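Local coordinates for protein UDP-N-acetylglucosamine 2-epimerase (Listeria monocytogenes, PDB 3OT5) that probably catalyses the reversible epimerisation at C2 of the amino sugar that interconverts UDP-N-acetylglucosamine and UDP-N-acetylmannosamine, at residues 305-309 and 310-314; 293-296 and 297-301; 51-54 and 55-59. One frame throughout, in Å; residues are numbered along the deposited sequence.

How the contacts relate
Contact 3 comes first along the chain, closing the tight turn between helix 37-51 and strand 57-63, which lies next to strand 28-34 in the seven-stranded N-terminal sheet. Contact 2 follows much later, within helix 292-301, which leads directly into strand 302-307. Contact 1 then rounds the end of that strand into helix 310-315. All three are local and stand in series, so none nests within or crosses another. Contacts 1 and 2 meet: V312 CG2 lies 3.5 Å from F295 CE2, tying both helices together beside the six-stranded sheet. Contact 3 belongs to the other Rossmann-like sheet, its centre about 33 Å from that of contact 1.

Contact 1 (305-309 and 310-314); sequences VFTDS and GGVQE
V312 lays its CG1 methyl across the side chain of T307, 3.7 Å from T307 CG2, and the same methyl meets V305 CG2 at 4.0 Å, two residues back along the strand. CG1 stands opposite the backbone N (chi1 173°), a torsion that aims it at the strand while CG2 turns to S309, 3.7 Å from S309 OG. S309 is the N-cap of the following helix: its OG accepts from V312 N in an almost straight but weak bond of 3.4 Å. Its carbonyl is gripped more firmly by a side chain. With CG beside its own backbone N, the Q313 chain runs back along the helix start, and Q313 NE2 reaches S309 O at 2.9 Å from well above the carbonyl plane (68° out of it), while Q313 N adds a weak bond to the same oxygen. T307 OG1 accepts from S309 N at 2.9 Å, an ST turn that fixes the bend out of the strand, and is also hydrogen-bonded to T230 OG1. The D308 carboxylate accepts from the backbone N of H232 and R233 and from N236 ND2. The S-G-G turn is consistent with the place where GT-B-like relatives bind the UDP diphosphate. Strand 302-307 lies between strands 225-229 and 323-325, F306 facing helix 240-254, and the unit runs on through helix 310-315 to strand 323-325.

Contact 2 (293-296 and 297-301); sequences IDFH and NFLRK
Helix 292-301, which leads into a central strand of the six-stranded Rossmann-like sheet, carries an extra side-chain bond from N297 back to I293, one turn earlier. I293 O accepts twice: N297 N reaches it at 3.2 Å as the regular helical bond, and N297 ND2 comes from the other face of the carbonyl plane at 2.7 Å, well above that plane. The regular ladder continues with F298 N to D294 O, L299 N to F295 O at 2.8 Å, and R300 N to H296 O. On the side facing the sheet, the F295 ring, its CG anti to the backbone N (chi1 -172°), brings CE2 to 3.8 Å from L299 CD1, and both side chains touch L228 of strand 225-229. F298 CD2 lies 3.2 Å from D294 O, and that oxygen sits at the ring edge, close to its plane; the ring also meets H215 edge-to-face. ND1 of H296 is bonded to T208 OG1 and NE2 to E315 OE2. For N297, ND2 also donates to T208 O while OD1 accepts from Q210 N; with both ends of the amide engaged, its flip state is fixed, and the buried group pins the 208-210 chain against the helix.

Contact 3 (51-54 and 55-59); sequences EKEP and ETFES
Hydrogen bonds converge on E53, whose carbonyl oxygen accepts from two successive backbone amides. F57 N approaches E53 O almost straight on, at 3.0 Å with an N-H...O angle of 170°, whereas T56 N reaches E53 O at 3.1 Å from above the carbonyl plane. The E53 side chain adds a third bond: fully extended, it lies across T56, whose OG1 donates to E53 OE1 over 2.8 Å. The hydroxyl meets that oxygen on the anti side, 29° out of the carboxylate plane. E53 OE1 also has a long, weak ion pair with K389 NZ. A weaker polar contact, of the CA-H...O kind, runs from P54 CA to F57 O at 3.6 Å. Together these bonds wrap the chain from E53 to F57 into a compact turn, with P54 and E55 at its corner in the backbone conformation of a type I beta turn. It is the connection from helix to strand in the beta-alpha-beta unit formed by strand 28-34, helix 37-51 and strand 57-63 of the N-terminal Rossmann-like sheet.

Contacts with the aromatic ring come from both residues of the hydroxyl-carboxylate pair. T56 CG2 sits over the centre of one face of F57, 3.8 Å above the ring plane, while E53 OE2 approaches F57 CE2 to 3.9 Å with the carboxylate steeply inclined to the ring. F57 also packs on L50, I28, V30 and I388, between the sheet and helices 37-51 and 380-392.

Looser packing surrounds the corner. E55 curls back over P54: chi1 of 64° tucks CG in over the backbone and a bend at the next bond turns the carboxylate back, so that E55 OE1 lies 3.5 Å from P54 CD. At the open end of the turn, E51 CG lies 4.3 Å from S59 CB.

Contact 1 (305-309 and 310-314)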
# COMPACT_ATOMS: atom_id res chain seq x y z
N VAL A 305 15.91 -0.67 -4.22
CA VAL A 305 15.07 -1.85 -4.13
C VAL A 305 14.59 -2.27 -5.49
O VAL A 305 14.25 -1.42 -6.32
CB VAL A 305 13.85 -1.60 -3.19
CG1 VAL A 305 13.11 -0.36 -3.61
CG2 VAL A 305 12.89 -2.82 -3.17
N PHE A 306 14.62 -3.57 -5.74
CA PHE A 306 14.11 -4.18 -6.96
C PHE A 306 12.82 -4.82 -6.55
O PHE A 306 12.83 -5.61 -5.63
CB PHE A 306 14.98 -5.33 -7.46
CG PHE A 306 16.29 -4.91 -8.07
CD1 PHE A 306 16.34 -4.48 -9.39
CD2 PHE A 306 17.48 -5.06 -7.37
CE1 PHE A 306 17.57 -4.14 -9.99
CE2 PHE A 306 18.70 -4.73 -7.95
CZ PHE A 306 18.74 -4.26 -9.26
N THR A 307 11.73 -4.55 -7.25
CA THR A 307 10.48 -5.14 -6.88
C THR A 307 9.50 -5.14 -8.02
O THR A 307 9.68 -4.44 -9.02
CB THR A 307 9.81 -4.34 -5.72
OG1 THR A 307 8.74 -5.09 -5.13
CG2 THR A 307 9.29 -3.02 -6.22
N ASP A 308 8.50 -5.99 -7.89
CA ASP A 308 7.40 -6.01 -8.82
C ASP A 308 6.12 -5.75 -8.00
O ASP A 308 5.00 -5.93 -8.49
CB ASP A 308 7.33 -7.32 -9.60
CG ASP A 308 7.05 -8.51 -8.71
OD1 ASP A 308 6.81 -8.33 -7.50
OD2 ASP A 308 7.05 -9.64 -9.25
N SER A 309 6.30 -5.34 -6.74
CA SER A 309 5.18 -5.04 -5.85
C SER A 309 4.65 -3.61 -6.03
O SER A 309 5.41 -2.64 -6.08
CB SER A 309 5.59 -5.20 -4.39
OG SER A 309 4.58 -4.66 -3.53
N GLY A 310 3.34 -3.49 -6.09
CA GLY A 310 2.70 -2.18 -6.23
C GLY A 310 2.91 -1.33 -4.99
O GLY A 310 3.32 -0.17 -5.08
N GLY A 311 2.66 -1.92 -3.82
CA GLY A 311 2.83 -1.19 -2.57
C GLY A 311 4.22 -0.60 -2.40
O GLY A 311 4.37 0.55 -1.99
N VAL A 312 5.25 -1.38 -2.73
CA VAL A 312 6.63 -0.94 -2.57
C VAL A 312 6.96 0.25 -3.47
O VAL A 312 7.79 1.08 -3.11
CB VAL A 312 7.62 -2.10 -2.79
CG1 VAL A 312 9.06 -1.60 -2.79
CG2 VAL A 312 7.43 -3.18 -1.72
N GLN A 313 6.34 0.32 -4.64
CA GLN A 313 6.55 1.43 -5.57
C GLN A 313 6.01 2.73 -5.00
O GLN A 313 6.49 3.80 -5.35
CB GLN A 313 5.89 1.12 -6.92
CG GLN A 313 6.55 -0.06 -7.65
CD GLN A 313 5.76 -0.55 -8.84
OE1 GLN A 313 5.40 0.23 -9.72
NE2 GLN A 313 5.50 -1.85 -8.88
N GLU A 314 5.04 2.64 -4.11
CA GLU A 314 4.48 3.84 -3.52
C GLU A 314 5.07 4.18 -2.17
O GLU A 314 5.13 5.35 -1.81
CB GLU A 314 2.97 3.70 -3.40
CG GLU A 314 2.32 3.42 -4.74
CD GLU A 314 0.81 3.35 -4.67
OE1 GLU A 314 0.22 2.81 -5.63
OE2 GLU A 314 0.22 3.82 -3.67

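Contact 2 (293-296 and 297-301)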
# COMPACT_ATOMS: atom_id res chain seq x y z
N ILE A 293 5.77 -4.84 7.94
CA ILE A 293 6.38 -3.94 8.92
C ILE A 293 7.90 -4.08 8.97
O ILE A 293 8.61 -3.08 8.90
CB ILE A 293 5.76 -4.14 10.30
CG1 ILE A 293 4.28 -3.74 10.24
CG2 ILE A 293 6.48 -3.31 11.34
CD1 ILE A 293 3.52 -4.00 11.49
N ASP A 294 8.40 -5.31 9.09
CA ASP A 294 9.84 -5.52 9.08
C ASP A 294 10.39 -5.00 7.78
O ASP A 294 11.46 -4.39 7.73
CB ASP A 294 10.19 -7.00 9.22
CG ASP A 294 10.10 -7.49 10.65
OD1 ASP A 294 10.78 -6.91 11.52
OD2 ASP A 294 9.41 -8.50 10.89
N PHE A 295 9.62 -5.22 6.72
CA PHE A 295 10.01 -4.78 5.40
C PHE A 295 10.15 -3.26 5.33
O PHE A 295 11.11 -2.76 4.74
CB PHE A 295 9.01 -5.27 4.35
CG PHE A 295 9.46 -5.01 2.95
CD1 PHE A 295 10.28 -5.92 2.31
CD2 PHE A 295 9.10 -3.85 2.30
CE1 PHE A 295 10.71 -5.68 1.02
CE2 PHE A 295 9.54 -3.61 1.01
CZ PHE A 295 10.34 -4.52 0.37
N HIS A 296 9.21 -2.52 5.91
CA HIS A 296 9.34 -1.06 5.89
C HIS A 296 10.65 -0.64 6.55
O HIS A 296 11.33 0.29 6.09
CB HIS A 296 8.17 -0.33 6.56
CG HIS A 296 6.85 -0.49 5.86
ND1 HIS A 296 5.65 -0.49 6.52
CD2 HIS A 296 6.56 -0.73 4.56
CE1 HIS A 296 4.67 -0.66 5.65
NE2 HIS A 296 5.20 -0.82 4.45
N ASN A 297 10.99 -1.32 7.64
CA ASN A 297 12.22 -1.02 8.37
C ASN A 297 13.49 -1.37 7.59
O ASN A 297 14.50 -0.66 7.70
CB ASN A 297 12.15 -1.67 9.75
CG ASN A 297 11.11 -0.99 10.65
OD1 ASN A 297 11.39 0.06 11.25
ND2 ASN A 297 9.94 -1.60 10.77
N PHE A 298 13.44 -2.42 6.78
CA PHE A 298 14.58 -2.77 5.92
C PHE A 298 14.67 -1.76 4.81
O PHE A 298 15.74 -1.27 4.46
CB PHE A 298 14.44 -4.17 5.31
CG PHE A 298 15.04 -5.25 6.15
CD1 PHE A 298 16.27 -5.80 5.80
CD2 PHE A 298 14.41 -5.68 7.31
CE1 PHE A 298 16.84 -6.78 6.55
CE2 PHE A 298 14.98 -6.68 8.08
CZ PHE A 298 16.21 -7.23 7.70
N LEU A 299 13.50 -1.44 4.29
CA LEU A 299 13.36 -0.50 3.21
C LEU A 299 14.03 0.81 3.61
O LEU A 299 14.81 1.38 2.85
CB LEU A 299 11.87 -0.31 2.93
CG LEU A 299 11.41 0.21 1.58
CD1 LEU A 299 11.91 -0.74 0.49
CD2 LEU A 299 9.90 0.31 1.57
N ARG A 300 13.78 1.26 4.84
CA ARG A 300 14.36 2.52 5.31
C ARG A 300 15.88 2.61 5.18
O ARG A 300 16.41 3.68 4.84
CB ARG A 300 13.97 2.83 6.75
CG ARG A 300 14.62 4.12 7.28
CD ARG A 300 14.07 4.57 8.59
NE ARG A 300 14.73 5.79 9.04
CZ ARG A 300 14.39 7.02 8.67
NH1 ARG A 300 15.06 8.06 9.15
NH2 ARG A 300 13.38 7.23 7.82
N LYS A 301 16.58 1.51 5.46
CA LYS A 301 18.04 1.50 5.39
C LYS A 301 18.56 1.04 4.02
O LYS A 301 19.77 0.96 3.80
CB LYS A 301 18.61 0.61 6.51
CG LYS A 301 20.14 0.59 6.62
CD LYS A 301 20.73 2.00 6.80
CE LYS A 301 22.26 1.97 6.94
NZ LYS A 301 22.83 3.34 7.03

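Contact 3 (51-54 and 55-59)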
# COMPACT_ATOMS: atom_id res chain seq x y z
N GLU A 51 -8.33 9.88 16.07
CA GLU A 51 -8.09 9.85 17.49
C GLU A 51 -7.26 11.05 18.00
O GLU A 51 -7.24 11.32 19.19
CB GLU A 51 -7.47 8.52 17.90
CG GLU A 51 -8.42 7.37 17.67
CD GLU A 51 -7.86 6.05 18.08
OE1 GLU A 51 -6.73 6.03 18.63
OE2 GLU A 51 -8.53 5.02 17.86
N LYS A 52 -6.62 11.78 17.09
CA LYS A 52 -5.86 12.98 17.48
C LYS A 52 -6.82 14.16 17.64
O LYS A 52 -6.44 15.20 18.19
CB LYS A 52 -4.81 13.37 16.44
CG LYS A 52 -3.71 12.37 16.20
CD LYS A 52 -2.72 12.89 15.15
CE LYS A 52 -1.78 11.78 14.65
NZ LYS A 52 -0.97 11.14 15.73
N GLU A 53 -8.05 14.01 17.16
CA GLU A 53 -9.02 15.09 17.25
C GLU A 53 -10.34 14.59 17.88
O GLU A 53 -11.40 14.62 17.26
CB GLU A 53 -9.21 15.71 15.86
CG GLU A 53 -9.97 17.01 15.84
CD GLU A 53 -10.03 17.65 14.45
OE1 GLU A 53 -10.84 18.59 14.28
OE2 GLU A 53 -9.27 17.23 13.55
N PRO A 54 -10.27 14.12 19.13
CA PRO A 54 -11.45 13.60 19.81
C PRO A 54 -12.51 14.65 20.12
O PRO A 54 -13.63 14.27 20.43
CB PRO A 54 -10.87 13.03 21.10
CG PRO A 54 -9.67 13.87 21.36
CD PRO A 54 -9.09 14.10 20.01
N GLU A 55 -12.17 15.94 20.07
CA GLU A 55 -13.17 16.97 20.32
C GLU A 55 -14.15 17.05 19.15
O GLU A 55 -15.24 17.60 19.28
CB GLU A 55 -12.57 18.37 20.59
CG GLU A 55 -11.77 19.08 19.47
CD GLU A 55 -10.32 18.60 19.33
OE1 GLU A 55 -10.00 17.47 19.76
OE2 GLU A 55 -9.50 19.38 18.80
N THR A 56 -13.74 16.50 18.00
CA THR A 56 -14.55 16.52 16.80
C THR A 56 -15.07 15.15 16.41
O THR A 56 -16.22 15.02 16.03
CB THR A 56 -13.71 16.98 15.58
OG1 THR A 56 -13.11 18.25 15.84
CG2 THR A 56 -14.57 17.05 14.33
N PHE A 57 -14.21 14.14 16.49
CA PHE A 57 -14.57 12.80 16.07
C PHE A 57 -14.70 11.73 17.14
O PHE A 57 -14.04 11.75 18.16
CB PHE A 57 -13.52 12.27 15.10
CG PHE A 57 -13.33 13.11 13.87
CD1 PHE A 57 -14.23 13.05 12.82
CD2 PHE A 57 -12.20 13.92 13.73
CE1 PHE A 57 -14.05 13.80 11.69
CE2 PHE A 57 -12.02 14.68 12.58
CZ PHE A 57 -12.93 14.62 11.57
N GLU A 58 -15.55 10.78 16.82
CA GLU A 58 -15.78 9.61 17.63
C GLU A 58 -15.36 8.50 16.65
O GLU A 58 -15.90 8.40 15.55
CB GLU A 58 -17.23 9.52 18.05
CG GLU A 58 -17.58 8.32 18.94
CD GLU A 58 -18.99 8.42 19.53
OE1 GLU A 58 -19.57 9.54 19.55
OE2 GLU A 58 -19.50 7.38 20.02
N SER A 59 -14.35 7.72 17.00
CA SER A 59 -13.87 6.66 16.11
C SER A 59 -14.35 5.27 16.50
O SER A 59 -14.11 4.82 17.59
CB SER A 59 -12.34 6.67 16.07
OG SER A 59 -11.86 5.69 15.19